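PDB 5JBL: prohead core protein protease from Enterobacteria phage T4, which is a serine protease of the phage prohead core that activates itself by autocatalytic cleavage and then processes prohead proteins, clearing space for the DNA. Local coordinates for residues L81-A84 and V85-I89; E137-G141 and P142-L146. The protein carries 3 engineered substitutions. One frame throughout, in Å; residues are numbered along the deposited sequence.

Contact 1 (L81-A84 and V85-I89); sequences LEKA and VKDYI
L81 and V85 meet one turn apart on the amphipathic helix 78-93, on the side that packs against strand 115-125. Their side chains approach at a slant, L81 CG lying 4.1 Å from V85 CG2. V85 is turned so that CG1 is anti to its backbone N (chi1 162°), which leaves CG2 beside that N and pointing back along the helix, where it rests over L81 O as well as L81 CG. This buried side is filled from the sheet and the loops next to it: L81 lies on W124 and Y76, A84 on F180, and the Y88 side chain on I119 and M122, its hydroxyl hydrogen-bonded to the backbone N of G185.

Four successive i to i+4 backbone bonds tie the two halves of the helix together, from V85 N to L81 O at 2.8 Å through to Y88 N on A84 O at 3.0 Å. Their N-H...O angles stay near 160°, as in a regular alpha-helix.

The outer side is looser. K83 and D87, also one turn apart, form a long salt bridge, and K86 runs off the helix with its ammonium leading away from E82 and K83. The K83 chain leaves anti to its backbone N and bends at chi2 (63°), which turns it along the helix toward the carboxylate. The last methylene comes nearer than the charge: K83 CE is 3.3 Å from D87 OD2, whereas K83 NZ stays 3.5 Å from D87 OD1.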
loop_
_atom_site.group_PDB
_atom_site.type_symbol
_atom_site.label_atom_id
_atom_site.label_comp_id
_atom_site.label_asym_id
_atom_site.label_seq_id
_atom_site.Cartn_x
_atom_site.Cartn_y
_atom_site.Cartn_z
ATOM N N LEU C 81 15.689 -20.935 28.223
ATOM C CA LEU C 81 14.548 -20.810 27.319
ATOM C C LEU C 81 13.240 -21.134 28.025
ATOM O O LEU C 81 12.192 -20.581 27.663
ATOM C CB LEU C 81 14.714 -21.713 26.097
ATOM C CG LEU C 81 13.805 -21.429 24.903
ATOM C CD1 LEU C 81 13.942 -19.991 24.352
ATOM C CD2 LEU C 81 14.041 -22.448 23.828
ATOM N N GLU C 82 13.272 -22.039 29.009
ATOM C CA GLU C 82 12.071 -22.318 29.794
ATOM C C GLU C 82 11.576 -21.062 30.492
ATOM O O GLU C 82 10.374 -20.772 30.490
ATOM C CB GLU C 82 12.355 -23.406 30.824
ATOM C CG GLU C 82 12.213 -24.795 30.290
ATOM C CD GLU C 82 12.588 -25.826 31.323
ATOM O OE1 GLU C 82 13.202 -25.438 32.334
ATOM O OE2 GLU C 82 12.289 -27.016 31.113
ATOM N N LYS C 83 12.502 -20.303 31.082
ATOM C CA LYS C 83 12.152 -19.071 31.771
ATOM C C LYS C 83 11.626 -18.029 30.791
ATOM O O LYS C 83 10.627 -17.355 31.067
ATOM C CB LYS C 83 13.385 -18.556 32.521
ATOM C CG LYS C 83 13.248 -17.201 33.162
ATOM C CD LYS C 83 12.185 -17.216 34.235
ATOM C CE LYS C 83 12.044 -15.858 34.895
ATOM N NZ LYS C 83 10.842 -15.797 35.779
ATOM N N ALA C 84 12.279 -17.893 29.634
ATOM C CA ALA C 84 11.864 -16.903 28.646
ATOM C C ALA C 84 10.502 -17.236 28.057
ATOM O O ALA C 84 9.699 -16.331 27.788
ATOM C CB ALA C 84 12.921 -16.805 27.537
ATOM N N VAL C 85 10.235 -18.524 27.822
ATOM C CA VAL C 85 8.953 -18.929 27.256
ATOM C C VAL C 85 7.830 -18.740 28.276
ATOM O O VAL C 85 6.744 -18.243 27.944
ATOM C CB VAL C 85 9.052 -20.382 26.753
ATOM C CG1 VAL C 85 7.679 -20.973 26.568
ATOM C CG2 VAL C 85 9.821 -20.413 25.418
ATOM N N LYS C 86 8.087 -19.082 29.540
ATOM C CA LYS C 86 7.077 -18.876 30.579
ATOM C C LYS C 86 6.685 -17.406 30.684
ATOM O O LYS C 86 5.500 -17.070 30.746
ATOM C CB LYS C 86 7.600 -19.385 31.923
ATOM C CG LYS C 86 6.677 -19.107 33.103
ATOM C CD LYS C 86 6.886 -20.129 34.216
ATOM C CE LYS C 86 6.462 -21.529 33.784
ATOM N NZ LYS C 86 6.682 -22.531 34.863
ATOM N N ASP C 87 7.672 -16.511 30.690
ATOM C CA ASP C 87 7.367 -15.088 30.784
ATOM C C ASP C 87 6.626 -14.601 29.549
ATOM O O ASP C 87 5.709 -13.780 29.649
ATOM C CB ASP C 87 8.659 -14.293 30.982
ATOM C CG ASP C 87 9.237 -14.446 32.389
ATOM O OD1 ASP C 87 8.499 -14.899 33.299
ATOM O OD2 ASP C 87 10.431 -14.107 32.581
ATOM N N TYR C 88 7.012 -15.094 28.375
ATOM C CA TYR C 88 6.342 -14.695 27.148
ATOM C C TYR C 88 4.904 -15.204 27.115
ATOM O O TYR C 88 3.996 -14.493 26.654
ATOM C CB TYR C 88 7.149 -15.206 25.954
ATOM C CG TYR C 88 6.540 -14.911 24.607
ATOM C CD1 TYR C 88 5.771 -15.868 23.954
ATOM C CD2 TYR C 88 6.726 -13.681 23.993
ATOM C CE1 TYR C 88 5.202 -15.605 22.709
ATOM C CE2 TYR C 88 6.172 -13.419 22.757
ATOM C CZ TYR C 88 5.413 -14.392 22.115
ATOM O OH TYR C 88 4.875 -14.141 20.856
ATOM N N ILE C 89 4.674 -16.434 27.594
ATOM C CA ILE C 89 3.305 -16.945 27.697
ATOM C C ILE C 89 2.484 -16.067 28.629
ATOM O O ILE C 89 1.350 -15.691 28.317
ATOM C CB ILE C 89 3.296 -18.415 28.159
ATOM C CG1 ILE C 89 3.830 -19.340 27.054
ATOM C CG2 ILE C 89 1.887 -18.837 28.578
ATOM C CD1 ILE C 89 4.123 -20.786 27.520
#

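Contact 2 (E137-G141 and P142-L146); sequences EGDHG and PGDKL
The carboxylates of D139 and D144 lie across each other between the loop 137-141 and the first turn of helix 142-151, each accepting backbone N-H groups from the other's segment. The two side chains pass in opposite directions with their carboxylate planes 87° apart, nearly perpendicular.

D139 serves the start of the helix. Its OD2 takes G143 N at 2.9 Å through the syn lone pair, and its OD1 takes D144 N at 3.0 Å. The same OD1 accepts G141 N from the opposite face of the carboxylate, closing an Asx turn. A chi1 of 65° sets D139 CG between its own N and carbonyl carbon, folding the carboxylate back toward these amides. D144 answers toward the loop: G138 N reaches D144 OD1 at 2.8 Å in a nearly straight bond (166°), and H140 N meets D144 OD2 at 2.9 Å from above the carboxylate plane.

D139 OD1 and D144 OD2 stand 3.5 Å apart, a like-charge approach probably eased by the five backbone N-H groups that the two carboxylates accept between them and by the helix N-terminus. A water donates to D144 OD1 or E137 OE1, both within its hydrogen-bonding distance, while E137 OE1 also pairs with R151. D139 OD2 has a further partner in K145 of a neighbouring subunit, and the K145 ammonium here bonds A115 O and D139 OD2 of another neighbouring subunit.

G141, the N-cap residue, gives its carbonyl O to K145 N at 3.0 Å, the first i to i+4 bond of the helix. The whole is an Asx turn leading into a helix N-terminus, placed within the homomultimerization region that joins the pentamer.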
loop_
_atom_site.group_PDB
_atom_site.type_symbol
_atom_site.label_atom_id
_atom_site.label_comp_id
_atom_site.label_asym_id
_atom_site.label_seq_id
_atom_site.Cartn_x
_atom_site.Cartn_y
_atom_site.Cartn_z
ATOM N N GLU C 137 -6.576 -12.915 8.982
ATOM C CA GLU C 137 -7.175 -12.757 7.663
ATOM C C GLU C 137 -8.187 -11.620 7.662
ATOM O O GLU C 137 -8.775 -11.296 8.699
ATOM C CB GLU C 137 -7.843 -14.044 7.203
ATOM C CG GLU C 137 -6.839 -15.165 6.936
ATOM C CD GLU C 137 -7.482 -16.301 6.182
ATOM O OE1 GLU C 137 -7.711 -16.123 4.958
ATOM O OE2 GLU C 137 -7.806 -17.336 6.809
ATOM N N GLY C 138 -8.401 -11.042 6.478
ATOM C CA GLY C 138 -9.325 -9.937 6.300
ATOM C C GLY C 138 -8.727 -8.561 6.490
ATOM O O GLY C 138 -9.473 -7.577 6.530
ATOM N N ASP C 139 -7.407 -8.454 6.604
ATOM C CA ASP C 139 -6.777 -7.188 6.943
ATOM C C ASP C 139 -6.315 -6.397 5.733
ATOM O O ASP C 139 -5.862 -5.264 5.902
ATOM C CB ASP C 139 -5.579 -7.426 7.878
ATOM C CG ASP C 139 -4.452 -8.206 7.215
ATOM O OD1 ASP C 139 -4.669 -8.806 6.141
ATOM O OD2 ASP C 139 -3.328 -8.212 7.774
ATOM N N HIS C 140 -6.420 -6.967 4.526
ATOM C CA HIS C 140 -5.855 -6.377 3.315
ATOM C C HIS C 140 -4.398 -5.987 3.516
ATOM O O HIS C 140 -3.919 -5.017 2.934
ATOM C CB HIS C 140 -6.683 -5.181 2.829
ATOM C CG HIS C 140 -8.098 -5.535 2.488
ATOM N ND1 HIS C 140 -8.457 -6.072 1.268
ATOM C CD2 HIS C 140 -9.240 -5.456 3.212
ATOM C CE1 HIS C 140 -9.759 -6.295 1.251
ATOM N NE2 HIS C 140 -10.258 -5.930 2.417
ATOM N N GLY C 141 -3.673 -6.764 4.318
ATOM C CA GLY C 141 -2.296 -6.469 4.607
ATOM C C GLY C 141 -1.482 -7.742 4.711
ATOM O O GLY C 141 -1.715 -8.720 3.989
ATOM N N PRO C 142 -0.512 -7.749 5.626
ATOM C CA PRO C 142 0.383 -8.909 5.740
ATOM C C PRO C 142 -0.312 -10.198 6.114
ATOM O O PRO C 142 0.165 -11.271 5.732
ATOM C CB PRO C 142 1.370 -8.481 6.839
ATOM C CG PRO C 142 1.352 -6.965 6.765
ATOM C CD PRO C 142 -0.070 -6.610 6.452
ATOM N N GLY C 143 -1.397 -10.153 6.885
ATOM C CA GLY C 143 -2.074 -11.402 7.192
ATOM C C GLY C 143 -2.656 -12.056 5.948
ATOM O O GLY C 143 -2.489 -13.259 5.713
ATOM N N ASP C 144 -3.379 -11.270 5.145
ATOM C CA ASP C 144 -3.924 -11.784 3.890
ATOM C C ASP C 144 -2.825 -12.201 2.936
ATOM O O ASP C 144 -3.008 -13.148 2.167
ATOM C CB ASP C 144 -4.809 -10.728 3.217
ATOM C CG ASP C 144 -6.221 -10.715 3.758
ATOM O OD1 ASP C 144 -6.655 -11.746 4.351
ATOM O OD2 ASP C 144 -6.915 -9.682 3.562
ATOM N N LYS C 145 -1.685 -11.503 2.955
ATOM C CA LYS C 145 -0.570 -11.900 2.103
ATOM C C LYS C 145 -0.040 -13.260 2.526
ATOM O O LYS C 145 0.199 -14.136 1.683
ATOM C CB LYS C 145 0.544 -10.848 2.158
ATOM C CG LYS C 145 1.775 -11.151 1.296
ATOM C CD LYS C 145 1.448 -11.046 -0.164
ATOM C CE LYS C 145 2.622 -11.370 -1.056
ATOM N NZ LYS C 145 2.136 -12.332 -2.080
ATOM N N LEU C 146 0.188 -13.442 3.830
ATOM C CA LEU C 146 0.627 -14.742 4.333
ATOM C C LEU C 146 -0.387 -15.830 3.988
ATOM O O LEU C 146 -0.021 -16.899 3.482
ATOM C CB LEU C 146 0.848 -14.661 5.840
ATOM C CG LEU C 146 1.154 -15.966 6.580
ATOM C CD1 LEU C 146 2.405 -16.657 6.026
ATOM C CD2 LEU C 146 1.340 -15.614 8.038
HETATM O O HOH W 1 -7.734 -13.916 3.283
#

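How the contacts relate
Contacts 1 and 2 lie in series along the chain and on opposite sides of its centre, with their own centres 28 Å apart and nearest atoms about 13 Å apart; they do not touch. Strand 115-125 is common to both surroundings: W124, I119 and M122 pack on helix 78-93, whereas A116 and I117 pack on helix 142-151. Contact 1 is the one nearer the catalytic machinery, the Y88 side chain lying about 11 Å from that of A159, an active-site position altered in this structure, and the L81 side chain about 8 Å from that of E28 at the inferred autolysis site. Contact 2, away from those sites, faces neighbouring subunits.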